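Local coordinates for protein DnaJ homolog subfamily C member 3 (Mus musculus, PDB 3IEG) that acts as an endoplasmic reticulum co-chaperone that binds misfolded proteins through its tetratricopeptide repeats, stimulates the Hsc70 ATPase and restrains GCN2 kinase in the unfolded protein response, at residues 156-161 with 178-183; 163-166 with 172-175. All coordinates share one frame; numbering follows the deposited sequence.

Contact 1: 156-161 with 178-183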
loop_
_atom_site.group_PDB
_atom_site.type_symbol
_atom_site.label_atom_id
_atom_site.label_comp_id
_atom_site.label_asym_id
_atom_site.label_seq_id
_atom_site.Cartn_x
_atom_site.Cartn_y
_atom_site.Cartn_z
ATOM N N LEU A 156 11.970 3.692 -8.106
ATOM C CA LEU A 156 12.591 4.275 -6.917
ATOM C C LEU A 156 11.640 4.240 -5.739
ATOM O O LEU A 156 12.059 4.116 -4.599
ATOM C CB LEU A 156 13.068 5.697 -7.183
ATOM C CG LEU A 156 14.269 5.830 -8.114
ATOM C CD1 LEU A 156 14.860 7.227 -7.978
ATOM C CD2 LEU A 156 15.323 4.761 -7.818
ATOM N N ARG A 157 10.352 4.357 -6.040
ATOM C CA ARG A 157 9.276 4.090 -5.099
ATOM C C ARG A 157 9.369 2.675 -4.535
ATOM O O ARG A 157 9.295 2.471 -3.330
ATOM C CB ARG A 157 7.940 4.217 -5.823
ATOM C CG ARG A 157 6.783 4.443 -4.927
ATOM C CD ARG A 157 6.633 5.913 -4.750
ATOM N NE ARG A 157 5.701 6.210 -3.682
ATOM C CZ ARG A 157 5.061 7.358 -3.588
ATOM N NH1 ARG A 157 5.269 8.283 -4.512
ATOM N NH2 ARG A 157 4.223 7.569 -2.584
ATOM N N GLU A 158 9.509 1.699 -5.421
ATOM C CA GLU A 158 9.630 0.317 -5.000
ATOM C C GLU A 158 10.923 0.071 -4.236
ATOM O O GLU A 158 10.925 -0.725 -3.309
ATOM C CB GLU A 158 9.512 -0.629 -6.192
ATOM C CG GLU A 158 8.126 -0.629 -6.832
ATOM C CD GLU A 158 8.013 -1.589 -8.005
ATOM O OE1 GLU A 158 8.962 -1.673 -8.808
ATOM O OE2 GLU A 158 6.974 -2.271 -8.125
ATOM N N LEU A 159 12.003 0.756 -4.615
ATOM C CA LEU A 159 13.267 0.657 -3.899
ATOM C C LEU A 159 13.169 1.189 -2.472
ATOM O O LEU A 159 13.725 0.594 -1.553
ATOM C CB LEU A 159 14.393 1.370 -4.645
ATOM C CG LEU A 159 15.788 1.286 -3.985
ATOM C CD1 LEU A 159 16.400 -0.094 -4.160
ATOM C CD2 LEU A 159 16.716 2.338 -4.541
ATOM N N ARG A 160 12.458 2.293 -2.286
ATOM C CA ARG A 160 12.185 2.808 -0.950
ATOM C C ARG A 160 11.359 1.807 -0.141
ATOM O O ARG A 160 11.557 1.665 1.064
ATOM C CB ARG A 160 11.458 4.154 -1.013
ATOM C CG ARG A 160 11.484 4.928 0.296
ATOM C CD ARG A 160 10.147 5.575 0.562
ATOM N NE ARG A 160 10.151 7.014 0.366
ATOM C CZ ARG A 160 9.101 7.732 -0.017
ATOM N NH1 ARG A 160 7.938 7.159 -0.293
ATOM N NH2 ARG A 160 9.230 9.042 -0.156
ATOM N N ALA A 161 10.438 1.116 -0.806
ATOM C CA ALA A 161 9.645 0.095 -0.151
ATOM C C ALA A 161 10.543 -1.034 0.371
ATOM O O ALA A 161 10.400 -1.462 1.520
ATOM C CB ALA A 161 8.572 -0.440 -1.091
ATOM N N LYS A 178 1.745 0.196 -3.069
ATOM C CA LYS A 178 0.427 0.546 -3.578
ATOM C C LYS A 178 0.524 1.784 -4.451
ATOM O O LYS A 178 -0.000 1.798 -5.570
ATOM C CB LYS A 178 -0.586 0.760 -2.451
ATOM C CG LYS A 178 -1.159 -0.511 -1.865
ATOM C CD LYS A 178 -2.313 -0.190 -0.912
ATOM C CE LYS A 178 -3.058 -1.446 -0.478
ATOM N NZ LYS A 178 -3.582 -2.221 -1.648
ATOM N N ALA A 179 1.212 2.814 -3.955
ATOM C CA ALA A 179 1.435 4.026 -4.748
ATOM C C ALA A 179 2.092 3.681 -6.086
ATOM O O ALA A 179 1.613 4.099 -7.135
ATOM C CB ALA A 179 2.253 5.035 -3.979
ATOM N N ALA A 180 3.151 2.875 -6.038
ATOM C CA ALA A 180 3.884 2.433 -7.224
ATOM C C ALA A 180 3.020 1.704 -8.241
ATOM O O ALA A 180 3.261 1.807 -9.448
ATOM C CB ALA A 180 5.050 1.539 -6.820
ATOM N N SER A 181 2.037 0.955 -7.748
ATOM C CA SER A 181 1.155 0.157 -8.598
ATOM C C SER A 181 0.219 1.032 -9.425
ATOM O O SER A 181 -0.164 0.670 -10.528
ATOM C CB SER A 181 0.349 -0.838 -7.757
ATOM O OG SER A 181 -0.475 -0.161 -6.833
ATOM N N LYS A 182 -0.133 2.189 -8.877
ATOM C CA LYS A 182 -0.942 3.175 -9.587
ATOM C C LYS A 182 -0.185 3.876 -10.730
ATOM O O LYS A 182 -0.795 4.553 -11.543
ATOM C CB LYS A 182 -1.492 4.212 -8.597
ATOM C CG LYS A 182 -2.656 3.705 -7.758
ATOM C CD LYS A 182 -2.788 4.487 -6.459
ATOM C CE LYS A 182 -3.637 3.708 -5.436
ATOM N NZ LYS A 182 -3.176 3.914 -4.014
ATOM N N LEU A 183 1.134 3.713 -10.790
ATOM C CA LEU A 183 1.963 4.430 -11.765
ATOM C C LEU A 183 2.376 3.526 -12.910
ATOM O O LEU A 183 2.670 4.001 -14.000
ATOM C CB LEU A 183 3.216 5.009 -11.092
ATOM C CG LEU A 183 3.005 5.975 -9.919
ATOM C CD1 LEU A 183 4.264 6.110 -9.090
ATOM C CD2 LEU A 183 2.534 7.323 -10.399
#
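Arg-157 starts out beside its own carbonyl carbon, CG opposed to the backbone N (chi1 -160°), and bends at the next bond (chi2 89°), which lays it along the flank of the Ala-179 and Ala-180 turn instead of running straight out from its helix. Both segments belong to the fifth tetratricopeptide repeat (TPR) of this chain, the TPR portion of the protein without its J domain. The repeat is a helix-turn-helix hairpin in which helix 154-166 packs against helix 170-181; here the early part of the first helix meets the end of the second. The backbones are closest at Arg-157 and Ala-180, whose CA atoms are 6.0 Å apart, a spacing that small alanine side chains allow. The methyl of Ala-180 is buried and touches two methylenes of the facing helix: CG of Arg-157 at 3.9 Å and CG of Glu-158 at 3.8 Å from its CB. Glu-158 contributes only this aliphatic root, since CG turned beside the backbone N and an extended chain beyond it carry the carboxylate past the alanine; the residue also touches Leu-177 and, on helix 188-201, Ala-190.

Beyond the bend, the guanidinium of Arg-157 presents one face to the methyl of Ala-179, apolar packing of a methyl on a flat charged group. Asp-176 is shared: it forms a salt bridge with NH1 of Arg-160 and a long, weak ion pair with NE of Arg-157. NH2 of Arg-160 reaches Asp-144 of the preceding helix 136-149. CZ and NE of Arg-157 each lie 3.7 Å from CB of Ala-179, and NH2 of Arg-157 comes to 3.5 Å from that same CB.

Contact 2: 163-166 with 172-175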
loop_
_atom_site.group_PDB
_atom_site.type_symbol
_atom_site.label_atom_id
_atom_site.label_comp_id
_atom_site.label_asym_id
_atom_site.label_seq_id
_atom_site.Cartn_x
_atom_site.Cartn_y
_atom_site.Cartn_z
ATOM N N CYS A 163 13.488 -0.684 1.280
ATOM C CA CYS A 163 14.172 -0.163 2.460
ATOM C C CYS A 163 13.296 -0.362 3.674
ATOM O O CYS A 163 13.758 -0.790 4.725
ATOM C CB CYS A 163 14.505 1.317 2.304
ATOM S SG CYS A 163 15.820 1.608 1.166
ATOM N N PHE A 164 12.017 -0.066 3.503
ATOM C CA PHE A 164 11.089 -0.122 4.595
ATOM C C PHE A 164 10.900 -1.546 5.077
ATOM O O PHE A 164 10.849 -1.763 6.288
ATOM C CB PHE A 164 9.752 0.527 4.224
ATOM C CG PHE A 164 9.767 2.032 4.291
ATOM C CD1 PHE A 164 9.156 2.792 3.294
ATOM C CD2 PHE A 164 10.390 2.697 5.357
ATOM C CE1 PHE A 164 9.172 4.193 3.358
ATOM C CE2 PHE A 164 10.407 4.087 5.420
ATOM C CZ PHE A 164 9.804 4.836 4.421
ATOM N N ILE A 165 10.810 -2.516 4.165
ATOM C CA ILE A 165 10.678 -3.894 4.635
ATOM C C ILE A 165 11.930 -4.315 5.426
ATOM O O ILE A 165 11.806 -4.883 6.503
ATOM C CB ILE A 165 10.223 -4.972 3.564
ATOM C CG1 ILE A 165 11.316 -5.996 3.276
ATOM C CG2 ILE A 165 9.634 -4.361 2.282
ATOM C CD1 ILE A 165 12.214 -5.621 2.081
ATOM N N LYS A 166 13.114 -3.985 4.917
ATOM C CA LYS A 166 14.373 -4.284 5.605
ATOM C C LYS A 166 14.446 -3.587 6.955
ATOM O O LYS A 166 15.032 -4.100 7.899
ATOM C CB LYS A 166 15.571 -3.840 4.768
ATOM C CG LYS A 166 15.823 -4.665 3.535
ATOM C CD LYS A 166 16.497 -5.981 3.872
ATOM C CE LYS A 166 17.096 -6.578 2.630
ATOM N NZ LYS A 166 17.790 -7.835 2.914
ATOM N N LYS A 172 4.652 0.565 5.947
ATOM C CA LYS A 172 5.130 1.674 5.140
ATOM C C LYS A 172 5.447 1.169 3.742
ATOM O O LYS A 172 5.129 1.822 2.743
ATOM C CB LYS A 172 6.333 2.357 5.794
ATOM C CG LYS A 172 5.962 3.211 7.008
ATOM C CD LYS A 172 7.140 4.033 7.487
ATOM C CE LYS A 172 6.720 4.949 8.622
ATOM N NZ LYS A 172 7.787 5.953 8.964
ATOM N N ALA A 173 6.036 -0.020 3.684
ATOM C CA ALA A 173 6.351 -0.674 2.424
ATOM C C ALA A 173 5.103 -0.953 1.588
ATOM O O ALA A 173 5.078 -0.630 0.406
ATOM C CB ALA A 173 7.139 -1.946 2.678
ATOM N N ILE A 174 4.064 -1.528 2.197
ATOM C CA ILE A 174 2.790 -1.764 1.490
ATOM C C ILE A 174 2.306 -0.480 0.832
ATOM O O ILE A 174 1.861 -0.489 -0.319
ATOM C CB ILE A 174 1.653 -2.380 2.399
ATOM C CG1 ILE A 174 1.274 -1.453 3.569
ATOM C CG2 ILE A 174 2.060 -3.757 2.965
ATOM C CD1 ILE A 174 -0.021 -0.551 3.398
ATOM N N SER A 175 2.421 0.625 1.557
ATOM C CA SER A 175 1.926 1.905 1.083
ATOM C C SER A 175 2.688 2.410 -0.140
ATOM O O SER A 175 2.090 2.884 -1.102
ATOM C CB SER A 175 1.984 2.927 2.209
ATOM O OG SER A 175 1.904 4.225 1.675
#
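The aromatic ring of Phe-164 lies against the aliphatic chain of Lys-172, which passes over one of its faces. CG of Phe-164 is turned beside the backbone N, anti to the carbonyl carbon (chi1 -79°), and this rotation presents the ring to the start of helix 170-181. Lys-172 CB makes a CH-pi contact, 3.9 Å from the centroid of the Phe-164 ring and 17° from its normal. Lys-172 likewise has CG opposed to its carbonyl carbon (chi1 -74°), and the chain, extended from there, carries CD over the same ring face as CB, 3.9 Å from CE2 of Phe-164, before its end leads away from the contact.

Next to this pair, the buried methyl of Ala-173 packs against two consecutive residues of helix 154-166. Its CB lies 3.9 Å from CB of Phe-164 and 3.5 Å from CG2 of Ile-165, while the rest of the isoleucine side chain turns away. Leu-197 of helix 188-201 also touches Ala-173, extending the packing into the next repeat. Replacing Phe-164 with an alanine would probably leave the methylenes of Lys-172 without the flat surface they rest on and set that chain free to turn.

Across this end of the TPR hairpin the helices therefore meet through carbon: a long lysine contributes its apolar length, and the packing rests on van der Waals and CH-pi contact, not on charge.

Overall arrangement
Contacts 1 and 2 join the same two helices, 154-166 and 170-181, of one TPR hairpin, and contact 2 is nested within the loop that contact 1 closes. Their centres lie about 10 Å apart, and they meet where Ala-161 O packs 3.5 Å from Ala-173 CB. Each combines one buried alanine with more exposed neighbours, so both are partly buried; contact 2 also includes an exposed lysine. Their chemistry differs at the flank. Near the turn, an aromatic face receives a lysine's methylenes, whereas at the far end of the hairpin a guanidinium lies against a methyl, near a salt bridge from Arg-160 to Asp-144 of helix 136-149.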